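Local structure of methionine import ATP-binding protein metN 2 (Enterococcus faecalis, 2QSW) at residues V49-Q55 with L69-L74; E33-I39 with L87-E93. The protein is probably the ATP-binding subunit of an ABC-type importer, modelled here as its C-terminal NIL domain, a small ferredoxin-like module of the ACT clan. All coordinates share one frame. Residue numbers count along the deposited sequence, not the author numbering.

Contact 1: residues V49-Q55 with L69-L74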
ATOM      1  N   VAL A  49      12.368 -11.752   3.171  1.00 13.76           N
ATOM      2  CA  VAL A  49      12.663 -10.342   3.097  1.00 13.43           C
ATOM      3  C   VAL A  49      13.614  -9.915   4.188  1.00 13.21           C
ATOM      4  O   VAL A  49      13.646 -10.518   5.267  1.00 13.50           O
ATOM      5  CB  VAL A  49      11.395  -9.479   3.180  1.00 13.48           C
ATOM      6  CG1 VAL A  49      10.546  -9.642   1.899  1.00 14.45           C
ATOM      7  CG2 VAL A  49      10.589  -9.740   4.464  1.00 13.01           C
ATOM      8  N   GLU A  50      14.424  -8.898   3.883  1.00 13.79           N
ATOM      9  CA  GLU A  50      15.256  -8.248   4.882  0.60 14.14           C
ATOM     10  C   GLU A  50      14.544  -7.030   5.446  1.00 13.85           C
ATOM     11  O   GLU A  50      13.650  -6.464   4.782  1.00 14.02           O
ATOM     12  CB  GLU A  50      16.606  -7.862   4.280  0.60 14.24           C
ATOM     13  CG  GLU A  50      17.270  -8.988   3.525  0.60 16.35           C
ATOM     14  CD  GLU A  50      18.674  -8.648   3.028  0.60 18.13           C
ATOM     15  OE1 GLU A  50      18.825  -8.416   1.808  0.60 22.86           O
ATOM     16  OE2 GLU A  50      19.617  -8.635   3.863  0.60 22.51           O
ATOM     17  N   VAL A  51      14.904  -6.643   6.671  1.00 13.38           N
ATOM     18  CA  VAL A  51      14.243  -5.576   7.396  1.00 13.30           C
ATOM     19  C   VAL A  51      15.262  -4.656   8.051  1.00 14.49           C
ATOM     20  O   VAL A  51      16.112  -5.110   8.849  1.00 15.86           O
ATOM     21  CB  VAL A  51      13.323  -6.155   8.490  1.00 13.99           C
ATOM     22  CG1 VAL A  51      12.756  -5.045   9.357  1.00 15.40           C
ATOM     23  CG2 VAL A  51      12.246  -6.997   7.831  1.00 15.53           C
ATOM     24  N   SER A  52      15.140  -3.372   7.759  1.00 14.51           N
ATOM     25  CA  SER A  52      15.888  -2.324   8.414  1.00 15.21           C
ATOM     26  C   SER A  52      14.909  -1.367   9.051  1.00 15.75           C
ATOM     27  O   SER A  52      14.018  -0.883   8.373  1.00 16.02           O
ATOM     28  CB  SER A  52      16.762  -1.535   7.426  1.00 16.11           C
ATOM     29  OG  SER A  52      17.673  -2.353   6.712  1.00 20.11           O
ATOM     30  N   ILE A  53      15.047  -1.081  10.334  1.00 16.87           N
ATOM     31  CA  ILE A  53      14.242  -0.101  10.991  1.00 16.70           C
ATOM     32  C   ILE A  53      14.796   1.309  10.745  1.00 16.87           C
ATOM     33  O   ILE A  53      15.973   1.595  11.012  1.00 16.92           O
ATOM     34  CB  ILE A  53      14.067  -0.404  12.489  1.00 17.88           C
ATOM     35  CG1 ILE A  53      13.416  -1.784  12.677  1.00 19.77           C
ATOM     36  CG2 ILE A  53      13.227   0.682  13.171  1.00 18.39           C
ATOM     37  CD1 ILE A  53      13.613  -2.336  14.089  1.00 20.85           C
ATOM     38  N   ILE A  54      13.941   2.150  10.173  1.00 15.91           N
ATOM     39  CA  ILE A  54      14.272   3.529   9.857  1.00 16.44           C
ATOM     40  C   ILE A  54      13.893   4.491  10.980  1.00 16.08           C
ATOM     41  O   ILE A  54      14.654   5.379  11.349  1.00 16.27           O
ATOM     42  CB  ILE A  54      13.559   3.964   8.552  1.00 16.66           C
ATOM     43  CG1 ILE A  54      14.014   3.058   7.422  1.00 17.98           C
ATOM     44  CG2 ILE A  54      13.812   5.477   8.209  1.00 16.57           C
ATOM     45  CD1 ILE A  54      13.347   3.385   6.117  1.00 18.08           C
ATOM     46  N   GLN A  55      12.686   4.305  11.505  1.00 16.87           N
ATOM     47  CA  GLN A  55      12.154   5.176  12.533  0.60 17.69           C
ATOM     48  C   GLN A  55      11.038   4.428  13.232  1.00 18.03           C
ATOM     49  O   GLN A  55      10.394   3.596  12.649  1.00 18.24           O
ATOM     50  CB  GLN A  55      11.600   6.463  11.912  0.60 18.60           C
ATOM     51  CG  GLN A  55      10.997   7.437  12.920  0.60 18.28           C
ATOM     52  CD  GLN A  55      10.059   8.431  12.271  0.60 20.97           C
ATOM     53  OE1 GLN A  55      10.496   9.304  11.537  0.60 23.16           O
ATOM     54  NE2 GLN A  55       8.759   8.286  12.530  0.60 24.25           N
ATOM     55  N   LEU A  69       6.114   1.833  13.226  1.00 15.00           N
ATOM     56  CA  LEU A  69       7.453   1.459  12.821  0.50 15.33           C
ATOM     57  C   LEU A  69       7.562   1.702  11.328  1.00 15.02           C
ATOM     58  O   LEU A  69       6.701   1.245  10.593  1.00 15.43           O
ATOM     59  CB  LEU A  69       7.647  -0.014  13.128  0.50 15.91           C
ATOM     60  CG  LEU A  69       9.042  -0.601  13.161  0.50 16.51           C
ATOM     61  CD1 LEU A  69       9.933   0.044  14.239  0.50 18.31           C
ATOM     62  CD2 LEU A  69       8.878  -2.119  13.365  0.50 16.20           C
ATOM     63  N   TYR A  70       8.598   2.413  10.900  1.00 14.46           N
ATOM     64  CA  TYR A  70       8.907   2.567   9.477  1.00 13.97           C
ATOM     65  C   TYR A  70      10.109   1.649   9.174  1.00 15.03           C
ATOM     66  O   TYR A  70      11.163   1.715   9.831  1.00 15.37           O
ATOM     67  CB  TYR A  70       9.286   3.993   9.163  1.00 14.67           C
ATOM     68  CG  TYR A  70       8.171   4.982   9.285  1.00 15.81           C
ATOM     69  CD1 TYR A  70       7.497   5.428   8.163  1.00 16.58           C
ATOM     70  CD2 TYR A  70       7.799   5.494  10.525  1.00 16.03           C
ATOM     71  CE1 TYR A  70       6.474   6.350   8.262  1.00 17.10           C
ATOM     72  CE2 TYR A  70       6.784   6.434  10.648  1.00 17.47           C
ATOM     73  CZ  TYR A  70       6.130   6.854   9.497  1.00 17.31           C
ATOM     74  OH  TYR A  70       5.137   7.777   9.602  1.00 21.59           O
ATOM     75  N   ILE A  71       9.912   0.735   8.249  1.00 14.53           N
ATOM     76  CA  ILE A  71      10.910  -0.231   7.897  1.00 15.41           C
ATOM     77  C   ILE A  71      11.163  -0.281   6.414  1.00 15.11           C
ATOM     78  O   ILE A  71      10.255  -0.026   5.596  1.00 14.77           O
ATOM     79  CB  ILE A  71      10.531  -1.641   8.388  1.00 16.03           C
ATOM     80  CG1 ILE A  71       9.316  -2.248   7.714  1.00 16.92           C
ATOM     81  CG2 ILE A  71      10.398  -1.707   9.897  1.00 16.08           C
ATOM     82  CD1 ILE A  71       9.128  -3.736   8.109  1.00 18.43           C
ATOM     83  N   GLN A  72      12.396  -0.553   6.055  1.00 14.68           N
ATOM     84  CA  GLN A  72      12.752  -0.883   4.683  1.00 14.40           C
ATOM     85  C   GLN A  72      12.703  -2.406   4.507  1.00 13.83           C
ATOM     86  O   GLN A  72      13.349  -3.134   5.256  1.00 14.23           O
ATOM     87  CB  GLN A  72      14.131  -0.355   4.301  1.00 14.50           C
ATOM     88  CG  GLN A  72      14.529  -0.686   2.887  1.00 13.83           C
ATOM     89  CD  GLN A  72      15.989  -0.338   2.624  1.00 16.05           C
ATOM     90  OE1 GLN A  72      16.853  -0.613   3.477  1.00 20.23           O
ATOM     91  NE2 GLN A  72      16.285   0.226   1.438  1.00 16.87           N
ATOM     92  N   LEU A  73      11.899  -2.870   3.550  1.00 13.97           N
ATOM     93  CA  LEU A  73      11.885  -4.256   3.139  1.00 13.46           C
ATOM     94  C   LEU A  73      12.725  -4.434   1.892  1.00 13.71           C
ATOM     95  O   LEU A  73      12.506  -3.709   0.921  1.00 13.65           O
ATOM     96  CB  LEU A  73      10.463  -4.735   2.831  1.00 13.95           C
ATOM     97  CG  LEU A  73       9.491  -4.725   4.007  1.00 13.85           C
ATOM     98  CD1 LEU A  73       8.055  -5.035   3.574  1.00 13.53           C
ATOM     99  CD2 LEU A  73       9.944  -5.746   5.036  1.00 16.60           C
ATOM    100  N   LEU A  74      13.638  -5.404   1.903  1.00 14.00           N
ATOM    101  CA  LEU A  74      14.406  -5.790   0.731  1.00 14.65           C
ATOM    102  C   LEU A  74      14.096  -7.222   0.342  1.00 14.30           C
ATOM    103  O   LEU A  74      13.861  -8.083   1.186  1.00 15.66           O
ATOM    104  CB  LEU A  74      15.900  -5.673   0.985  1.00 14.90           C
ATOM    105  CG  LEU A  74      16.391  -4.283   1.325  1.00 16.72           C
ATOM    106  CD1 LEU A  74      17.850  -4.400   1.717  1.00 16.86           C
ATOM    107  CD2 LEU A  74      16.273  -3.290   0.174  1.00 19.62           C
TER
HETATM  108  O   HOH W   1      16.216  -3.434   4.599  1.00 26.82           O
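A classic beta bulge breaks the regular pairing here: Ile-54 and Gln-55 both sit opposite Tyr-70. The Tyr-70 O atom accepts from Ile-54 N at 2.8 Å and, weakly, from Gln-55 N at 3.4 Å, while Tyr-70 N returns a 2.8 Å hydrogen bond to Gln-55 O. The extra residue shifts the register by one; Ile-54 takes a helix-like psi of -45°. Before the bulge the pairing is regular, with Ser-52 and Gln-72 bonded in both directions and Glu-50 and Leu-74 likewise. These strands form the beta hairpin of the antiparallel sheet, 50-61 being an outermost strand of the chain and 64-74 lying between it and 24-31. On one face Val-51 CG2 meets Leu-73 CD2 at 3.8 Å, beside Ile-40, Val-44 and Ile-43 of helix 39-47. On the other, a water joins Ser-52 OG (2.8 Å) to Gln-72 OE1 (3.1 Å), and Gln-72 NE2 bonds to Asn-22 O. Nearer the bulge, Ile-54, Gln-55 and Tyr-70 touch Met-16 of helix 13-19.

Contact 2: residues E33-I39 with L87-E93. With ZN (zinc ion), chain B.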
ATOM      1  N   GLU A  33      -4.116  -5.012  18.668  1.00 14.35           N
ATOM      2  CA  GLU A  33      -4.887  -6.092  18.091  1.00 14.47           C
ATOM      3  C   GLU A  33      -4.088  -7.041  17.192  1.00 15.03           C
ATOM      4  O   GLU A  33      -4.591  -8.090  16.764  1.00 15.68           O
ATOM      5  CB  GLU A  33      -6.099  -5.545  17.326  1.00 13.98           C
ATOM      6  CG  GLU A  33      -5.896  -5.161  15.870  1.00 13.15           C
ATOM      7  CD  GLU A  33      -5.058  -3.904  15.579  1.00 12.81           C
ATOM      8  OE1 GLU A  33      -4.207  -3.463  16.408  1.00 14.65           O
ATOM      9  OE2 GLU A  33      -5.171  -3.347  14.442  1.00 14.37           O
ATOM     10  N   GLN A  34      -2.839  -6.673  16.925  1.00 14.83           N
ATOM     11  CA  GLN A  34      -1.990  -7.481  16.038  1.00 14.39           C
ATOM     12  C   GLN A  34      -1.802  -8.909  16.531  1.00 14.26           C
ATOM     13  O   GLN A  34      -1.893  -9.197  17.735  1.00 14.61           O
ATOM     14  CB  GLN A  34      -0.625  -6.817  15.846  1.00 13.57           C
ATOM     15  CG  GLN A  34       0.172  -6.711  17.147  1.00 13.73           C
ATOM     16  CD  GLN A  34      -0.021  -5.360  17.890  1.00 12.63           C
ATOM     17  OE1 GLN A  34      -0.931  -4.596  17.607  1.00 14.54           O
ATOM     18  NE2 GLN A  34       0.877  -5.085  18.866  1.00 16.24           N
ATOM     19  N   ALA A  35      -1.507  -9.798  15.589  1.00 14.35           N
ATOM     20  CA  ALA A  35      -1.245 -11.188  15.871  1.00 15.55           C
ATOM     21  C   ALA A  35      -0.203 -11.316  16.988  1.00 16.51           C
ATOM     22  O   ALA A  35       0.806 -10.585  17.010  1.00 17.85           O
ATOM     23  CB  ALA A  35      -0.751 -11.915  14.593  1.00 16.14           C
ATOM     24  N   LYS A  36      -0.443 -12.247  17.901  1.00 18.17           N
ATOM     25  CA  LYS A  36       0.465 -12.489  19.043  1.00 19.28           C
ATOM     26  C   LYS A  36       1.503 -13.517  18.640  1.00 19.32           C
ATOM     27  O   LYS A  36       1.470 -14.702  19.012  1.00 20.90           O
ATOM     28  CB  LYS A  36      -0.345 -12.884  20.250  1.00 20.14           C
ATOM     29  CG  LYS A  36      -1.110 -11.704  20.769  1.00 20.83           C
ATOM     30  CD  LYS A  36      -2.108 -12.140  21.878  1.00 23.74           C
ATOM     31  CE  LYS A  36      -3.184 -11.079  22.134  1.00 26.61           C
ATOM     32  NZ  LYS A  36      -2.626  -9.783  22.579  1.00 32.87           N
ATOM     33  N   LEU A  37       2.406 -13.045  17.792  1.00 18.40           N
ATOM     34  CA  LEU A  37       3.556 -13.816  17.387  1.00 18.60           C
ATOM     35  C   LEU A  37       4.702 -12.829  17.106  1.00 16.82           C
ATOM     36  O   LEU A  37       4.498 -11.590  17.144  1.00 16.15           O
ATOM     37  CB  LEU A  37       3.206 -14.772  16.235  1.00 19.90           C
ATOM     38  CG  LEU A  37       2.635 -14.146  14.966  1.00 20.82           C
ATOM     39  CD1 LEU A  37       3.751 -13.448  14.235  1.00 23.71           C
ATOM     40  CD2 LEU A  37       2.007 -15.121  14.023  1.00 21.70           C
ATOM     41  N   PRO A  38       5.940 -13.349  16.974  1.00 16.64           N
ATOM     42  CA  PRO A  38       7.105 -12.486  16.727  1.00 15.68           C
ATOM     43  C   PRO A  38       7.088 -11.962  15.286  1.00 14.98           C
ATOM     44  O   PRO A  38       7.621 -12.571  14.377  1.00 14.98           O
ATOM     45  CB  PRO A  38       8.272 -13.404  17.037  1.00 15.62           C
ATOM     46  CG  PRO A  38       7.683 -14.541  17.852  1.00 18.04           C
ATOM     47  CD  PRO A  38       6.360 -14.737  17.197  1.00 17.21           C
ATOM     48  N   ILE A  39       6.380 -10.865  15.107  1.00 14.61           N
ATOM     49  CA  ILE A  39       5.964 -10.365  13.776  0.50 15.07           C
ATOM     50  C   ILE A  39       7.123 -10.206  12.804  1.00 14.79           C
ATOM     51  O   ILE A  39       7.103 -10.712  11.666  1.00 14.76           O
ATOM     52  CB  ILE A  39       5.289  -8.977  13.901  0.50 15.42           C
ATOM     53  CG1 ILE A  39       3.971  -9.070  14.672  0.50 16.87           C
ATOM     54  CG2 ILE A  39       5.038  -8.348  12.511  0.50 14.99           C
ATOM     55  CD1 ILE A  39       2.895  -9.842  13.989  0.50 18.05           C
ATOM     56  N   LEU A  87       1.517  -8.797   6.620  1.00 11.71           N
ATOM     57  CA  LEU A  87       1.401  -7.905   7.777  1.00 12.38           C
ATOM     58  C   LEU A  87      -0.031  -7.474   7.996  1.00 12.56           C
ATOM     59  O   LEU A  87      -0.564  -7.536   9.110  1.00 13.04           O
ATOM     60  CB  LEU A  87       2.329  -6.696   7.605  1.00 12.48           C
ATOM     61  CG  LEU A  87       3.836  -6.980   7.846  1.00 12.53           C
ATOM     62  CD1 LEU A  87       4.700  -5.867   7.259  1.00 13.38           C
ATOM     63  CD2 LEU A  87       4.130  -7.240   9.370  1.00 14.77           C
ATOM     64  N   ARG A  88      -0.696  -7.041   6.925  1.00 12.03           N
ATOM     65  CA  ARG A  88      -2.086  -6.587   7.048  0.50 12.54           C
ATOM     66  C   ARG A  88      -2.982  -7.696   7.561  1.00 12.19           C
ATOM     67  O   ARG A  88      -3.834  -7.474   8.418  1.00 12.92           O
ATOM     68  CB  ARG A  88      -2.603  -6.103   5.705  0.50 12.59           C
ATOM     69  CG  ARG A  88      -1.996  -4.767   5.324  0.50 11.86           C
ATOM     70  CD  ARG A  88      -2.232  -4.470   3.872  0.50 13.20           C
ATOM     71  NE  ARG A  88      -1.665  -3.190   3.488  0.50 11.08           N
ATOM     72  CZ  ARG A  88      -1.442  -2.828   2.233  0.50 14.49           C
ATOM     73  NH1 ARG A  88      -1.769  -3.648   1.243  0.50 14.80           N
ATOM     74  NH2 ARG A  88      -0.902  -1.649   1.971  0.50 13.29           N
ATOM     75  N   LYS A  89      -2.793  -8.894   7.044  1.00 11.70           N
ATOM     76  CA  LYS A  89      -3.610 -10.055   7.448  1.00 13.10           C
ATOM     77  C   LYS A  89      -3.350 -10.461   8.899  1.00 12.99           C
ATOM     78  O   LYS A  89      -4.245 -10.955   9.595  1.00 14.14           O
ATOM     79  CB  LYS A  89      -3.383 -11.226   6.495  1.00 13.26           C
ATOM     80  CG  LYS A  89      -3.963 -10.933   5.076  1.00 13.98           C
ATOM     81  CD  LYS A  89      -3.698 -12.076   4.058  1.00 15.88           C
ATOM     82  CE  LYS A  89      -2.212 -12.177   3.667  1.00 16.66           C
ATOM     83  NZ  LYS A  89      -1.959 -13.125   2.595  1.00 15.58           N
ATOM     84  N   LEU A  90      -2.113 -10.249   9.346  1.00 13.73           N
ATOM     85  CA  LEU A  90      -1.713 -10.407  10.747  1.00 13.73           C
ATOM     86  C   LEU A  90      -2.162  -9.213  11.623  1.00 13.59           C
ATOM     87  O   LEU A  90      -1.781  -9.156  12.793  1.00 15.54           O
ATOM     88  CB  LEU A  90      -0.199 -10.611  10.855  1.00 14.26           C
ATOM     89  CG  LEU A  90       0.300 -11.915  10.186  1.00 14.82           C
ATOM     90  CD1 LEU A  90       1.846 -11.898  10.207  1.00 17.27           C
ATOM     91  CD2 LEU A  90      -0.304 -13.168  10.860  1.00 14.76           C
ATOM     92  N   ARG A  91      -2.990  -8.305  11.094  1.00 13.65           N
ATOM     93  CA  ARG A  91      -3.623  -7.198  11.833  1.00 13.43           C
ATOM     94  C   ARG A  91      -2.617  -6.121  12.207  1.00 13.09           C
ATOM     95  O   ARG A  91      -2.743  -5.427  13.218  1.00 14.71           O
ATOM     96  CB  ARG A  91      -4.473  -7.726  12.999  1.00 14.05           C
ATOM     97  CG  ARG A  91      -5.491  -8.819  12.544  1.00 14.53           C
ATOM     98  CD  ARG A  91      -6.125  -9.668  13.643  1.00 14.92           C
ATOM     99  NE  ARG A  91      -6.974  -8.834  14.492  1.00 16.84           N
ATOM    100  CZ  ARG A  91      -7.522  -9.211  15.649  1.00 17.88           C
ATOM    101  NH1 ARG A  91      -7.299 -10.408  16.151  1.00 18.23           N
ATOM    102  NH2 ARG A  91      -8.257  -8.329  16.333  1.00 18.02           N
ATOM    103  N   VAL A  92      -1.619  -5.955  11.331  1.00 13.21           N
ATOM    104  CA  VAL A  92      -0.714  -4.851  11.360  1.00 12.91           C
ATOM    105  C   VAL A  92      -0.981  -3.999  10.100  1.00 13.40           C
ATOM    106  O   VAL A  92      -0.574  -4.360   8.990  1.00 13.26           O
ATOM    107  CB  VAL A  92       0.805  -5.330  11.377  1.00 13.83           C
ATOM    108  CG1 VAL A  92       1.706  -4.121  11.324  1.00 12.61           C
ATOM    109  CG2 VAL A  92       1.110  -6.220  12.572  1.00 13.27           C
ATOM    110  N   GLU A  93      -1.642  -2.873  10.280  1.00 12.84           N
ATOM    111  CA  GLU A  93      -1.933  -1.968   9.154  1.00 13.44           C
ATOM    112  C   GLU A  93      -0.613  -1.463   8.567  1.00 13.48           C
ATOM    113  O   GLU A  93       0.273  -1.020   9.286  1.00 12.97           O
ATOM    114  CB  GLU A  93      -2.771  -0.796   9.575  1.00 13.43           C
ATOM    115  CG  GLU A  93      -4.191  -1.138   9.983  1.00 14.00           C
ATOM    116  CD  GLU A  93      -4.382  -1.347  11.486  1.00 15.67           C
ATOM    117  OE1 GLU A  93      -3.391  -1.688  12.181  1.00 16.58           O
ATOM    118  OE2 GLU A  93      -5.505  -1.145  11.968  1.00 15.16           O
TER
HETATM  119 ZN    ZN B 201      -3.848  -1.977  14.076  1.00 14.58          ZN
HETATM  120  O   HOH W   2      -2.064  -3.084  14.384  1.00 13.46           O
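Glu-33, Arg-91 and Leu-90 bury the most surface where the loop after strand 24-31 meets the end of helix 77-89. Start with Glu-33: its CA-to-CB bond points sideways, but the carboxylate swings in, and OE2 binds the zinc ion at 1.9 Å. Glu-93 OE1 reaches the same zinc at 2.0 Å, with water 2 at 2.1 Å from the metal; His-31 completes the site. That water also donates to Arg-91 O at 2.7 Å, tying the metal shell to the backbone of the turn.

Arg-91 adopts positive phi as the C-prime residue of a Schellman motif, with Val-92 N bonded to Leu-87 O (2.9 Å) and Arg-91 N to Arg-88 O (2.9 Å). Its guanidinium lies with one face over Glu-33 O, which is 3.3 Å from Arg-91 CZ.

Leu-90 works through both backbone and side chain. Its O atom accepts from Ala-35 N at 2.9 Å, and its CD2 packs 4.0 Å from Ala-35 CB. Deeper in, Ile-39 CG2 touches Leu-87 CD2 at 3.5 Å.

Glu-33 OE2 and Glu-93 OE1 lie 3.3 Å apart, both acceptors that would repel if bare; their shared zinc offsets the negative charge and lets the two carboxylates, from distant parts of the chain, come this close.

In the fold
From the N terminus, helix 13-19 and strand 24-31 come first; the chain then enters 33-39, the first half of contact 2. Helix 39-47 leads into 49-55, and the hairpin turns back so that 69-74 closes contact 1 after a short excursion of 13 residues. Helix 77-89 follows, and 87-93, its last turn and the residues after it, closes contact 2 across 47 residues, so contact 1 is nested inside contact 2. The centres of the two contacts lie about 16 Å apart, on opposite sides of the chain's centre, and the contacts do not touch. Contact 1 joins two neighbouring strands, whereas contact 2 ties the loop between strand 24-31 and helix 39-47 to the turn that leads from helix 77-89 to strand 93-96.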